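Local structure of cytoplasmic Protein STM1381 (Salmonella enterica subsp. enterica serovar Typhimurium, 3SOZ) at residues D150-P155 and L180-L185; L121-I126 and V143-V148. The protein is of unknown function but belongs to a putative glutamine amidotransferase family and probably has a class I glutamine amidotransferase-like fold. One frame throughout, in Å; residues are numbered along the deposited sequence.

Contact 1 of 2, residues D150-P155 and L180-L185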
loop_
_atom_site.group_PDB
_atom_site.type_symbol
_atom_site.label_atom_id
_atom_site.label_comp_id
_atom_site.label_asym_id
_atom_site.label_seq_id
_atom_site.Cartn_x
_atom_site.Cartn_y
_atom_site.Cartn_z
ATOM N N ASP A 150 -1.794 -9.682 -0.715
ATOM C CA ASP A 150 -1.790 -11.121 -0.896
ATOM C C ASP A 150 -1.612 -12.051 0.285
ATOM O O ASP A 150 -1.866 -13.246 0.128
ATOM C CB ASP A 150 -0.501 -11.410 -1.668
ATOM C CG ASP A 150 -0.759 -11.882 -3.017
ATOM O OD1 ASP A 150 -1.953 -12.033 -3.375
ATOM O OD2 ASP A 150 0.228 -12.089 -3.729
ATOM N N ARG A 151 -1.048 -11.610 1.400
ATOM C CA ARG A 151 -0.518 -12.665 2.294
ATOM C C ARG A 151 -1.683 -13.329 2.984
ATOM O O ARG A 151 -2.692 -12.680 3.221
ATOM C CB ARG A 151 0.510 -12.212 3.347
ATOM C CG ARG A 151 1.660 -11.268 2.911
ATOM C CD ARG A 151 1.342 -9.901 3.489
ATOM N NE ARG A 151 1.638 -9.811 4.905
ATOM C CZ ARG A 151 1.100 -8.932 5.738
ATOM N NH1 ARG A 151 0.206 -8.033 5.325
ATOM N NH2 ARG A 151 1.480 -8.939 7.008
ATOM N N VAL A 152 -1.561 -14.634 3.237
ATOM C CA VAL A 152 -2.405 -15.306 4.196
ATOM C C VAL A 152 -1.418 -15.853 5.207
ATOM O O VAL A 152 -0.602 -16.726 4.874
ATOM C CB VAL A 152 -3.238 -16.420 3.539
ATOM C CG1 VAL A 152 -4.307 -16.939 4.497
ATOM C CG2 VAL A 152 -3.899 -15.900 2.297
ATOM N N GLU A 153 -1.440 -15.288 6.421
ATOM C CA GLU A 153 -0.468 -15.683 7.441
ATOM C C GLU A 153 -1.103 -16.786 8.215
ATOM O O GLU A 153 -2.287 -16.688 8.560
ATOM C CB GLU A 153 -0.090 -14.547 8.387
ATOM C CG GLU A 153 0.358 -13.309 7.699
ATOM C CD GLU A 153 1.815 -13.340 7.216
ATOM O OE1 GLU A 153 2.489 -14.404 7.287
ATOM O OE2 GLU A 153 2.288 -12.254 6.764
ATOM N N LEU A 154 -0.300 -17.823 8.468
ATOM C CA LEU A 154 -0.725 -19.045 9.119
ATOM C C LEU A 154 0.246 -19.294 10.241
ATOM O O LEU A 154 1.126 -20.183 10.150
ATOM C CB LEU A 154 -0.652 -20.222 8.144
ATOM C CG LEU A 154 -1.540 -20.090 6.908
ATOM C CD1 LEU A 154 -1.246 -21.195 5.907
ATOM C CD2 LEU A 154 -3.046 -19.970 7.272
ATOM N N PRO A 155 0.126 -18.503 11.307
ATOM C CA PRO A 155 1.093 -18.755 12.357
ATOM C C PRO A 155 0.954 -20.169 12.896
ATOM O O PRO A 155 1.930 -20.723 13.396
ATOM C CB PRO A 155 0.761 -17.728 13.426
ATOM C CG PRO A 155 -0.491 -17.052 12.982
ATOM C CD PRO A 155 -0.731 -17.329 11.543
ATOM N N LEU A 180 3.780 -21.808 6.951
ATOM C CA LEU A 180 3.316 -20.710 7.793
ATOM C C LEU A 180 2.632 -19.527 7.080
ATOM O O LEU A 180 2.200 -18.550 7.739
ATOM C CB LEU A 180 4.435 -20.223 8.685
ATOM C CG LEU A 180 5.072 -21.292 9.564
ATOM C CD1 LEU A 180 6.037 -20.653 10.539
ATOM C CD2 LEU A 180 3.980 -21.957 10.326
ATOM N N GLY A 181 2.507 -19.612 5.756
ATOM C CA GLY A 181 1.701 -18.656 5.033
ATOM C C GLY A 181 1.852 -18.872 3.538
ATOM O O GLY A 181 2.648 -19.709 3.108
ATOM N N TYR A 182 1.076 -18.140 2.740
ATOM C CA TYR A 182 1.175 -18.236 1.303
ATOM C C TYR A 182 0.526 -17.000 0.698
ATOM O O TYR A 182 -0.192 -16.253 1.370
ATOM C CB TYR A 182 0.456 -19.519 0.767
ATOM C CG TYR A 182 -1.037 -19.556 1.091
ATOM C CD1 TYR A 182 -1.476 -20.004 2.313
ATOM C CD2 TYR A 182 -1.980 -19.096 0.204
ATOM C CE1 TYR A 182 -2.792 -20.022 2.647
ATOM C CE2 TYR A 182 -3.328 -19.096 0.551
ATOM C CZ TYR A 182 -3.701 -19.561 1.800
ATOM O OH TYR A 182 -5.017 -19.585 2.206
ATOM N N ASN A 183 0.775 -16.820 -0.593
ATOM C CA ASN A 183 0.081 -15.842 -1.387
ATOM C C ASN A 183 -1.244 -16.419 -1.882
ATOM O O ASN A 183 -1.302 -17.513 -2.420
ATOM C CB ASN A 183 0.959 -15.441 -2.564
ATOM C CG ASN A 183 2.163 -14.610 -2.155
ATOM O OD1 ASN A 183 3.300 -15.098 -2.098
ATOM N ND2 ASN A 183 1.920 -13.328 -1.892
ATOM N N LYS A 184 -2.316 -15.664 -1.708
ATOM C CA LYS A 184 -3.627 -16.121 -2.053
ATOM C C LYS A 184 -3.781 -15.789 -3.503
ATOM O O LYS A 184 -3.626 -14.623 -3.871
ATOM C CB LYS A 184 -4.676 -15.372 -1.258
ATOM C CG LYS A 184 -6.089 -15.755 -1.606
ATOM C CD LYS A 184 -7.091 -15.071 -0.699
ATOM C CE LYS A 184 -8.530 -15.437 -1.123
ATOM N NZ LYS A 184 -9.494 -15.074 -0.043
ATOM N N LEU A 185 -4.087 -16.836 -4.288
ATOM C CA LEU A 185 -4.311 -16.792 -5.720
ATOM C C LEU A 185 -5.597 -17.522 -6.129
ATOM O O LEU A 185 -6.270 -18.199 -5.337
ATOM C CB LEU A 185 -3.133 -17.427 -6.450
ATOM C CG LEU A 185 -1.795 -16.789 -6.084
ATOM C CD1 LEU A 185 -0.673 -17.715 -6.338
ATOM C CD2 LEU A 185 -1.621 -15.546 -6.860
HETATM O O HOH W 1 3.167 -16.158 9.000
#
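V152 and Y182 form the hydrogen-bonded pair at the middle of a short antiparallel strand contact. Strand 151-154 pairs here with part of the long strand 175-187, in the antiparallel portion of the mixed sheet. The axes of strands 151-154 and 181-183 come within 4.8 Å and run at 169°. V152 N donates to Y182 O at 2.8 Å, and Y182 N returns a bond to V152 O. L154 N to L180 O closes one end. K184 N to D150 O closes the other.

V152 and Y182 lie side by side on one face of the sheet. V152 CB sits over the Y182 ring, 3.9 Å from its centroid, in a CH-pi contact. Y182 CG lies between its own N and carbonyl carbon (chi1 61°), which lays the ring alongside V152. L154 CD1 comes in at the ring edge, 3.8 Å from Y182 CD1. Y182 OH is hydrogen-bonded to D200 OD2 and N198 ND2.

R151, E153 and N183 occupy the other face, with G181 opposite E153. Within segment 150-155, R151 NE forms a salt bridge to E153 OE2 at 3.1 Å. A water carries this face across, joining E153 OE1 to L180 O. E153 OE1 also accepts from W224 NE1, and R151 NH2 reaches N82 of the second subunit. N183 ND2 makes a weak bond to D150 OD2, which also accepts from the backbone N of T124, its main partner, and of G125. N183 OD1 accepts from G119 N.

One face is aromatic and aliphatic. The other buries R151 paired with E153 and D149, whose opposite charge probably offsets the cost.

Contact 2 of 2, residues L121-I126 and V143-V148; sequences LSFTGI and VDMLDV
T124 and M145 lie across from each other where the loop after strand 113-117 meets the chain that follows helix 137-140. Strand 113-117 belongs to the parallel core of what is probably a class I glutamine amidotransferase-like fold. Segment 143-148 starts as the short edge strand 143-144, paired with strand 175-187, and then continues as irregular chain. T124, M145 and F123 bury the most surface here.

M145 is a selenomethionine. Its side chain slides past T124 in the opposite direction, and M145 CB comes 3.5 Å from T124 OG1. The chain bends at its last torsion (chi3 -72°). The selenium reaches the F123 backbone, with SE 3.6 Å from F123 CA. It also stands at the edge of the F123 ring, near the ring plane. M145 CG packs against F123 CB at 3.9 Å.

F123 adds a looser apolar contact further along, ring to methyl. Its CE1 is 4.5 Å from V143 CG2. Both V143 and M145 also touch L185 of strand 175-187, so this end of the contact lies in an apolar layer beside the sheet.

The backbone beyond is polar. K133, from the chain between the two segments, bonds to M145 O and forms a salt bridge with D147. D147 also packs on V148 of the third subunit.

T124 points its CB toward the opposite segment, and its two branches lie near carbonyl oxygens there. The methyl CG2, anti to the backbone N, faces both L146 O and V148 O. The hydroxyl sits beside its own backbone N (chi1 -62°) and makes the hydrogen bond of the contact: T124 OG1 donates to L146 O at 2.6 Å, in the carbonyl plane and on a lone pair.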
loop_
_atom_site.group_PDB
_atom_site.type_symbol
_atom_site.label_atom_id
_atom_site.label_comp_id
_atom_site.label_asym_id
_atom_site.label_seq_id
_atom_site.Cartn_x
_atom_site.Cartn_y
_atom_site.Cartn_z
ATOM N N LEU A 121 7.615 -10.620 -1.590
ATOM C CA LEU A 121 7.760 -9.855 -2.806
ATOM C C LEU A 121 7.400 -10.651 -4.086
ATOM O O LEU A 121 7.996 -10.443 -5.147
ATOM C CB LEU A 121 9.182 -9.314 -2.879
ATOM C CG LEU A 121 9.503 -8.245 -1.863
ATOM C CD1 LEU A 121 10.987 -8.027 -1.796
ATOM C CD2 LEU A 121 8.712 -6.924 -2.169
ATOM N N SER A 122 6.448 -11.563 -3.961
ATOM C CA SER A 122 5.978 -12.355 -5.075
ATOM C C SER A 122 4.525 -12.034 -5.252
ATOM O O SER A 122 3.824 -11.548 -4.313
ATOM C CB SER A 122 6.092 -13.864 -4.809
ATOM O OG SER A 122 7.433 -14.351 -4.750
ATOM N N PHE A 123 4.057 -12.351 -6.450
ATOM C CA PHE A 123 2.661 -12.115 -6.831
ATOM C C PHE A 123 2.237 -10.664 -6.526
ATOM O O PHE A 123 2.814 -9.737 -7.106
ATOM C CB PHE A 123 1.734 -13.221 -6.283
ATOM C CG PHE A 123 2.284 -14.607 -6.506
ATOM C CD1 PHE A 123 2.240 -15.201 -7.778
ATOM C CD2 PHE A 123 2.892 -15.307 -5.464
ATOM C CE1 PHE A 123 2.792 -16.472 -7.998
ATOM C CE2 PHE A 123 3.429 -16.580 -5.664
ATOM C CZ PHE A 123 3.377 -17.166 -6.948
ATOM N N THR A 124 1.246 -10.463 -5.661
ATOM C CA THR A 124 0.925 -9.124 -5.222
ATOM C C THR A 124 1.836 -8.727 -4.056
ATOM O O THR A 124 2.322 -7.609 -4.022
ATOM C CB THR A 124 -0.607 -8.930 -4.969
ATOM O OG1 THR A 124 -1.324 -9.137 -6.208
ATOM C CG2 THR A 124 -0.943 -7.512 -4.446
ATOM N N GLY A 125 2.117 -9.640 -3.140
ATOM C CA GLY A 125 3.090 -9.413 -2.068
ATOM C C GLY A 125 2.649 -8.518 -0.937
ATOM O O GLY A 125 1.576 -7.945 -0.961
ATOM N N ILE A 126 3.499 -8.398 0.064
ATOM C CA ILE A 126 3.188 -7.602 1.266
ATOM C C ILE A 126 2.989 -6.135 0.972
ATOM O O ILE A 126 3.687 -5.569 0.158
ATOM C CB ILE A 126 4.255 -7.744 2.336
ATOM C CG1 ILE A 126 3.860 -6.891 3.567
ATOM C CG2 ILE A 126 5.616 -7.426 1.777
ATOM C CD1 ILE A 126 4.458 -7.384 4.917
ATOM N N VAL A 143 -2.127 -18.111 -12.723
ATOM C CA VAL A 143 -3.010 -17.545 -11.650
ATOM C C VAL A 143 -3.427 -16.072 -11.856
ATOM O O VAL A 143 -2.689 -15.266 -12.478
ATOM C CB VAL A 143 -2.399 -17.716 -10.287
ATOM C CG1 VAL A 143 -2.391 -19.193 -9.903
ATOM C CG2 VAL A 143 -0.977 -17.171 -10.282
ATOM N N ASP A 144 -4.635 -15.746 -11.392
ATOM C CA ASP A 144 -5.018 -14.352 -11.214
ATOM C C ASP A 144 -4.615 -13.897 -9.826
ATOM O O ASP A 144 -4.691 -14.671 -8.876
ATOM C CB ASP A 144 -6.524 -14.122 -11.418
ATOM C CG ASP A 144 -6.924 -14.029 -12.906
ATOM O OD1 ASP A 144 -6.161 -13.443 -13.734
ATOM O OD2 ASP A 144 -8.009 -14.564 -13.249
HETATM N N MSE A 145 -4.186 -12.640 -9.729
HETATM C CA MSE A 145 -3.716 -12.023 -8.486
HETATM C C MSE A 145 -4.701 -11.026 -7.923
HETATM O O MSE A 145 -5.520 -10.464 -8.640
HETATM C CB MSE A 145 -2.364 -11.344 -8.722
HETATM C CG MSE A 145 -1.198 -12.304 -8.641
HETATM SE SE MSE A 145 0.343 -11.619 -9.578
HETATM C CE MSE A 145 -0.174 -11.806 -11.436
ATOM N N LEU A 146 -4.609 -10.812 -6.619
ATOM C CA LEU A 146 -5.458 -9.859 -5.919
ATOM C C LEU A 146 -4.957 -8.412 -6.087
ATOM O O LEU A 146 -3.768 -8.160 -6.297
ATOM C CB LEU A 146 -5.482 -10.227 -4.438
ATOM C CG LEU A 146 -6.634 -11.083 -3.888
ATOM C CD1 LEU A 146 -7.393 -11.915 -4.940
ATOM C CD2 LEU A 146 -6.172 -11.957 -2.740
ATOM N N ASP A 147 -5.883 -7.471 -6.019
ATOM C CA ASP A 147 -5.575 -6.066 -5.926
ATOM C C ASP A 147 -4.947 -5.702 -4.565
ATOM O O ASP A 147 -4.135 -4.793 -4.480
ATOM C CB ASP A 147 -6.863 -5.261 -6.067
ATOM C CG ASP A 147 -7.357 -5.135 -7.504
ATOM O OD1 ASP A 147 -6.633 -5.530 -8.455
ATOM O OD2 ASP A 147 -8.487 -4.582 -7.676
ATOM N N VAL A 148 -5.342 -6.370 -3.501
ATOM C CA VAL A 148 -4.902 -6.006 -2.170
ATOM C C VAL A 148 -3.727 -6.911 -1.759
ATOM O O VAL A 148 -3.374 -7.855 -2.476
ATOM C CB VAL A 148 -6.029 -6.172 -1.128
ATOM C CG1 VAL A 148 -7.266 -5.421 -1.533
ATOM C CG2 VAL A 148 -6.344 -7.676 -0.855
#

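In the fold
From the N terminus, the chain first passes through the parallel core and leaves strand 113-117 into segment 121-126. Contact 2 closes the loop of 16 residues that follows, which carries helix 137-140. Contact 1 opens soon after, at D150, and closes a second loop that holds strand 157-162 and the start of strand 175-187. The two contacts are in series, neither nested nor crossed, with centres about 11 Å apart. They also touch: F123 of contact 2 packs on both D150 and N183 of contact 1. D150 also accepts from the backbone N of T124 and G125, so the loop after 113-117 is tied to strands 151-154 and 175-187.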